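MutT/nudix family protein (Enterococcus faecalis, PDB 2FML) is of unknown function but belongs to the MutT/Nudix family and also carries an NrtR-type winged helix, so it may be a transcriptional regulator. Local coordinates at residues S39-M44 with V123-Y128; L59-K64 with S71-G76. One frame throughout, in Å; residues are numbered along the deposited sequence.

Interaction 1: residues S39-M44 with V123-Y128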
loop_
_atom_site.group_PDB
_atom_site.type_symbol
_atom_site.label_atom_id
_atom_site.label_comp_id
_atom_site.label_asym_id
_atom_site.label_seq_id
_atom_site.Cartn_x
_atom_site.Cartn_y
_atom_site.Cartn_z
ATOM N N SER A 39 -7.088 -6.833 -15.467
ATOM C CA SER A 39 -6.311 -5.707 -15.988
ATOM C C SER A 39 -5.768 -4.945 -14.808
ATOM O O SER A 39 -6.398 -4.834 -13.717
ATOM C CB SER A 39 -7.121 -4.807 -16.920
ATOM O OG SER A 39 -7.623 -5.589 -17.994
ATOM N N LEU A 40 -4.556 -4.455 -14.986
ATOM C CA LEU A 40 -3.847 -3.719 -13.955
ATOM C C LEU A 40 -3.707 -2.259 -14.375
ATOM O O LEU A 40 -3.166 -1.946 -15.431
ATOM C CB LEU A 40 -2.432 -4.304 -13.719
ATOM C CG LEU A 40 -1.659 -3.665 -12.484
ATOM C CD1 LEU A 40 -2.413 -4.128 -11.254
ATOM C CD2 LEU A 40 -0.233 -4.169 -12.448
ATOM N N THR A 41 -4.174 -1.355 -13.517
ATOM C CA THR A 41 -4.051 0.048 -13.821
ATOM C C THR A 41 -3.388 0.751 -12.648
ATOM O O THR A 41 -3.080 0.121 -11.602
ATOM C CB THR A 41 -5.438 0.736 -14.092
ATOM O OG1 THR A 41 -6.275 0.553 -12.967
ATOM C CG2 THR A 41 -6.161 0.195 -15.295
ATOM N N VAL A 42 -3.068 2.033 -12.897
ATOM C CA VAL A 42 -2.457 2.940 -11.941
ATOM C C VAL A 42 -3.299 4.210 -12.022
ATOM O O VAL A 42 -3.794 4.549 -13.083
ATOM C CB VAL A 42 -0.926 3.277 -12.275
ATOM C CG1 VAL A 42 -0.048 2.126 -11.951
ATOM C CG2 VAL A 42 -0.738 3.700 -13.750
ATOM N N ASP A 43 -3.413 4.920 -10.917
ATOM C CA ASP A 43 -4.064 6.203 -10.893
ATOM C C ASP A 43 -3.212 7.088 -9.988
ATOM O O ASP A 43 -2.560 6.606 -9.004
ATOM C CB ASP A 43 -5.485 6.069 -10.288
ATOM C CG ASP A 43 -6.503 5.563 -11.312
ATOM O OD1 ASP A 43 -6.906 6.367 -12.192
ATOM O OD2 ASP A 43 -6.871 4.351 -11.270
HETATM N N MSE A 44 -3.245 8.386 -10.270
HETATM C CA MSE A 44 -2.328 9.306 -9.625
HETATM C C MSE A 44 -3.065 10.448 -8.987
HETATM O O MSE A 44 -3.871 11.103 -9.652
HETATM C CB MSE A 44 -1.326 9.793 -10.656
HETATM C CG MSE A 44 -0.481 10.937 -10.245
HETATM SE SE MSE A 44 0.946 10.440 -8.931
HETATM C CE MSE A 44 0.214 11.283 -7.610
ATOM N N VAL A 123 -10.632 -5.280 -13.011
ATOM C CA VAL A 123 -9.603 -4.233 -13.154
ATOM C C VAL A 123 -9.148 -3.808 -11.773
ATOM O O VAL A 123 -9.961 -3.437 -10.914
ATOM C CB VAL A 123 -10.058 -2.996 -13.999
ATOM C CG1 VAL A 123 -8.879 -2.009 -14.231
ATOM C CG2 VAL A 123 -10.659 -3.433 -15.365
ATOM N N VAL A 124 -7.827 -3.905 -11.543
ATOM C CA VAL A 124 -7.247 -3.545 -10.226
ATOM C C VAL A 124 -6.306 -2.350 -10.441
ATOM O O VAL A 124 -5.526 -2.303 -11.381
ATOM C CB VAL A 124 -6.500 -4.779 -9.551
ATOM C CG1 VAL A 124 -5.792 -4.419 -8.142
ATOM C CG2 VAL A 124 -7.499 -5.890 -9.337
ATOM N N THR A 125 -6.396 -1.387 -9.533
ATOM C CA THR A 125 -5.602 -0.225 -9.647
ATOM C C THR A 125 -4.628 -0.030 -8.454
ATOM O O THR A 125 -4.947 -0.286 -7.336
ATOM C CB THR A 125 -6.515 0.963 -9.943
ATOM O OG1 THR A 125 -5.780 1.963 -10.647
ATOM C CG2 THR A 125 -7.119 1.594 -8.643
ATOM N N VAL A 126 -3.415 0.388 -8.733
ATOM C CA VAL A 126 -2.507 0.755 -7.718
ATOM C C VAL A 126 -2.491 2.278 -7.791
ATOM O O VAL A 126 -2.111 2.869 -8.780
ATOM C CB VAL A 126 -1.133 0.152 -7.936
ATOM C CG1 VAL A 126 -0.199 0.580 -6.870
ATOM C CG2 VAL A 126 -1.228 -1.318 -8.016
ATOM N N SER A 127 -3.011 2.908 -6.776
ATOM C CA SER A 127 -2.967 4.356 -6.759
ATOM C C SER A 127 -1.676 4.911 -6.075
ATOM O O SER A 127 -1.093 4.287 -5.216
ATOM C CB SER A 127 -4.243 4.933 -6.120
ATOM O OG SER A 127 -4.281 4.664 -4.724
ATOM N N TYR A 128 -1.299 6.100 -6.514
ATOM C CA TYR A 128 -0.168 6.856 -6.027
ATOM C C TYR A 128 -0.567 8.283 -5.639
ATOM O O TYR A 128 -1.544 8.806 -6.132
ATOM C CB TYR A 128 0.944 6.893 -7.094
ATOM C CG TYR A 128 1.650 5.581 -7.240
ATOM C CD1 TYR A 128 2.909 5.396 -6.686
ATOM C CD2 TYR A 128 1.071 4.522 -8.019
ATOM C CE1 TYR A 128 3.602 4.186 -6.878
ATOM C CE2 TYR A 128 1.727 3.342 -8.223
ATOM C CZ TYR A 128 2.962 3.156 -7.613
ATOM O OH TYR A 128 3.571 1.967 -7.763
#
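The T125 hydroxyl is gripped by two side chains of the neighbouring strand, T41 and D43. OG1 of T125 donates to D43 OD2 at 2.7 Å and lies 2.8 Å from T41 OG1, also a hydrogen bond. The donor meets OD2 on the anti side, 24° out of the carboxylate plane. T125 OG1 is anti to the backbone N (chi1 -154°), which puts it between residues T41 and D43 of the neighbouring strand. D43 OD2 also bonds a glycerol.

The two strands are parallel and paired residue for residue. The odd-numbered residues of 39-44 make the backbone bonds to 123-128. T41 uses both of its groups: its N bonds V124 O at 2.7 Å, and its O takes V126 N at 2.9 Å. D43 does the same, with a longer bond from D43 N to V126 O and one of 2.8 Å from Y128 N to D43 O. S39 O accepts from V124 N.

T41 and T125 share a face with S39, D43, V123 and S127. On it T41 CG2 packs on V123 CG1 at 3.7 Å, their side chains crossing at about a right angle.

The face of L40, V42, M44, V124, V126 and Y128 is mostly apolar. The bent chain of M44, a selenomethionine, brings SE to 4.0 Å from Y128 CB. V42 and M44 also meet helix 85-97, where T85 bonds the Y128 hydroxyl. L40 and V124 pack against V124 and L40 of the second subunit.

Parallel pairing of central strands, with a helix packed on one face, is characteristic of the mixed sheet in the Nudix alpha/beta/alpha sandwich.

Interaction 2: residues L59-K64 with S71-G76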
loop_
_atom_site.group_PDB
_atom_site.type_symbol
_atom_site.label_atom_id
_atom_site.label_comp_id
_atom_site.label_asym_id
_atom_site.label_seq_id
_atom_site.Cartn_x
_atom_site.Cartn_y
_atom_site.Cartn_z
ATOM N N LEU A 59 -5.304 17.602 -9.256
ATOM C CA LEU A 59 -5.443 17.539 -10.704
ATOM C C LEU A 59 -6.509 16.484 -11.090
ATOM O O LEU A 59 -6.450 15.351 -10.586
ATOM C CB LEU A 59 -4.096 17.206 -11.360
ATOM C CG LEU A 59 -4.003 17.282 -12.873
ATOM C CD1 LEU A 59 -2.576 17.216 -13.286
ATOM C CD2 LEU A 59 -4.772 16.065 -13.430
ATOM N N LEU A 60 -7.449 16.871 -11.950
ATOM C CA LEU A 60 -8.502 15.952 -12.476
ATOM C C LEU A 60 -8.496 16.084 -13.985
ATOM O O LEU A 60 -8.114 17.111 -14.505
ATOM C CB LEU A 60 -9.908 16.300 -11.972
ATOM C CG LEU A 60 -10.191 16.200 -10.481
ATOM C CD1 LEU A 60 -11.664 16.481 -10.168
ATOM C CD2 LEU A 60 -9.782 14.782 -9.936
ATOM N N ILE A 61 -8.932 15.044 -14.683
ATOM C CA ILE A 61 -9.084 15.118 -16.123
ATOM C C ILE A 61 -10.526 14.801 -16.393
ATOM O O ILE A 61 -11.150 14.069 -15.622
ATOM C CB ILE A 61 -8.233 14.060 -16.884
ATOM C CG1 ILE A 61 -8.623 12.638 -16.407
ATOM C CG2 ILE A 61 -6.766 14.325 -16.717
ATOM C CD1 ILE A 61 -8.479 11.527 -17.453
ATOM N N GLN A 62 -11.050 15.342 -17.506
ATOM C CA GLN A 62 -12.348 14.945 -18.037
ATOM C C GLN A 62 -12.087 13.885 -19.082
ATOM O O GLN A 62 -11.431 14.136 -20.099
ATOM C CB GLN A 62 -13.139 16.106 -18.644
ATOM C CG GLN A 62 -14.477 15.649 -19.167
ATOM C CD GLN A 62 -15.363 16.763 -19.668
ATOM O OE1 GLN A 62 -16.579 16.813 -19.361
ATOM N NE2 GLN A 62 -14.794 17.641 -20.455
ATOM N N ARG A 63 -12.616 12.694 -18.814
ATOM C CA ARG A 63 -12.410 11.544 -19.698
ATOM C C ARG A 63 -13.103 11.759 -21.017
ATOM O O ARG A 63 -14.232 12.202 -21.069
ATOM C CB ARG A 63 -12.929 10.285 -19.023
ATOM C CG ARG A 63 -12.237 10.009 -17.623
ATOM C CD ARG A 63 -12.781 8.715 -17.034
ATOM N NE ARG A 63 -12.881 7.648 -18.032
ATOM C CZ ARG A 63 -11.892 6.828 -18.391
ATOM N NH1 ARG A 63 -10.666 6.935 -17.834
ATOM N NH2 ARG A 63 -12.136 5.908 -19.333
ATOM N N LYS A 64 -12.441 11.441 -22.102
ATOM C CA LYS A 64 -13.098 11.644 -23.344
ATOM C C LYS A 64 -13.751 10.375 -23.919
ATOM O O LYS A 64 -14.637 10.459 -24.748
ATOM C CB LYS A 64 -12.170 12.368 -24.317
ATOM C CG LYS A 64 -11.280 11.571 -25.199
ATOM C CD LYS A 64 -11.095 12.422 -26.533
ATOM C CE LYS A 64 -10.440 13.826 -26.295
ATOM N NZ LYS A 64 -9.496 14.258 -27.424
ATOM N N SER A 71 -16.977 12.186 -17.631
ATOM C CA SER A 71 -16.877 12.310 -16.199
ATOM C C SER A 71 -15.460 12.840 -15.880
ATOM O O SER A 71 -14.539 12.604 -16.635
ATOM C CB SER A 71 -17.129 10.955 -15.518
ATOM O OG SER A 71 -18.468 10.538 -15.667
ATOM N N TRP A 72 -15.315 13.513 -14.745
ATOM C CA TRP A 72 -14.021 13.871 -14.198
ATOM C C TRP A 72 -13.443 12.695 -13.411
ATOM O O TRP A 72 -14.168 11.878 -12.845
ATOM C CB TRP A 72 -14.098 15.166 -13.340
ATOM C CG TRP A 72 -14.589 16.330 -14.140
ATOM C CD1 TRP A 72 -15.904 16.723 -14.290
ATOM C CD2 TRP A 72 -13.805 17.236 -14.947
ATOM N NE1 TRP A 72 -15.976 17.806 -15.129
ATOM C CE2 TRP A 72 -14.709 18.160 -15.528
ATOM C CE3 TRP A 72 -12.430 17.366 -15.225
ATOM C CZ2 TRP A 72 -14.281 19.194 -16.389
ATOM C CZ3 TRP A 72 -12.009 18.402 -16.063
ATOM C CH2 TRP A 72 -12.926 19.311 -16.623
ATOM N N ALA A 73 -12.122 12.607 -13.416
ATOM C CA ALA A 73 -11.469 11.402 -13.014
ATOM C C ALA A 73 -10.027 11.739 -12.613
ATOM O O ALA A 73 -9.502 12.736 -13.055
ATOM C CB ALA A 73 -11.487 10.385 -14.194
ATOM N N LEU A 74 -9.373 10.890 -11.823
ATOM C CA LEU A 74 -7.879 10.951 -11.762
ATOM C C LEU A 74 -7.238 10.544 -13.074
ATOM O O LEU A 74 -7.797 9.712 -13.831
ATOM C CB LEU A 74 -7.286 10.112 -10.597
ATOM C CG LEU A 74 -7.902 10.422 -9.201
ATOM C CD1 LEU A 74 -7.667 9.276 -8.203
ATOM C CD2 LEU A 74 -7.386 11.781 -8.603
ATOM N N PRO A 75 -6.053 11.103 -13.366
ATOM C CA PRO A 75 -5.303 10.594 -14.504
ATOM C C PRO A 75 -4.813 9.173 -14.159
ATOM O O PRO A 75 -4.508 8.916 -13.022
ATOM C CB PRO A 75 -4.115 11.554 -14.592
ATOM C CG PRO A 75 -3.988 12.139 -13.225
ATOM C CD PRO A 75 -5.363 12.204 -12.666
ATOM N N GLY A 76 -4.787 8.243 -15.113
ATOM C CA GLY A 76 -4.216 6.915 -14.853
ATOM C C GLY A 76 -4.382 6.035 -16.075
ATOM O O GLY A 76 -4.856 6.486 -17.096
HETATM O O HOH W 1 -9.169 7.786 -15.572
#
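Three backbone hydrogen bonds join I61 and R63 to S71 and A73. I61 N donates to A73 O at 2.9 Å in a nearly straight bond. The return bond from A73 N to I61 O is bent and weak. R63 N bonds S71 O at 2.9 Å. I61 and A73 form an antiparallel hydrogen-bonded pair, and Q62 and W72 the adjoining non-hydrogen-bonded pair.

One CH-pi contact lies on the Q62 and W72 face. Q62 CB sits over the six-membered ring of W72, 3.6 Å from its centroid. F149 meets the same indole edge-to-face.

Apolar contacts add to these. R63 CG and A73 CB are 3.5 Å apart, and the aliphatic part of R63 lies along A73. L60 CD2 reaches L74 CD2, and L59 CD2 touches P75 CD at 4.0 Å.

One water links the R63 guanidinium to a main-chain carbonyl. It accepts from R63 NH1 at 2.8 Å, in the guanidinium plane, and donates to L74 O at 2.9 Å. The R63 chain bends at chi3 (44°), and its NE bonds P67 O within the connecting loop.

This is a beta hairpin of the Nudix fold, whose second strand leads toward the Nudix-motif helix 85-97.

Overall arrangement
The chain enters the sheet on strand 39-50, which supplies the first half of interaction 1. It returns on strand 55-63 and turns through a short loop into strand 72-78, where interaction 2 closes a local hairpin. Helix 85-97 and strand 106-112 follow. Strand 123-131 then comes back beside 39-50 and closes the long loop of interaction 1, so interaction 2 is nested inside it. The two contacts meet directly: M44 N lies 3.1 Å from P75 O, a probable hydrogen bond. Strand 39-50 thus pairs with 123-131 in parallel and with both hairpin strands antiparallel, tying all four segments into one Nudix sheet.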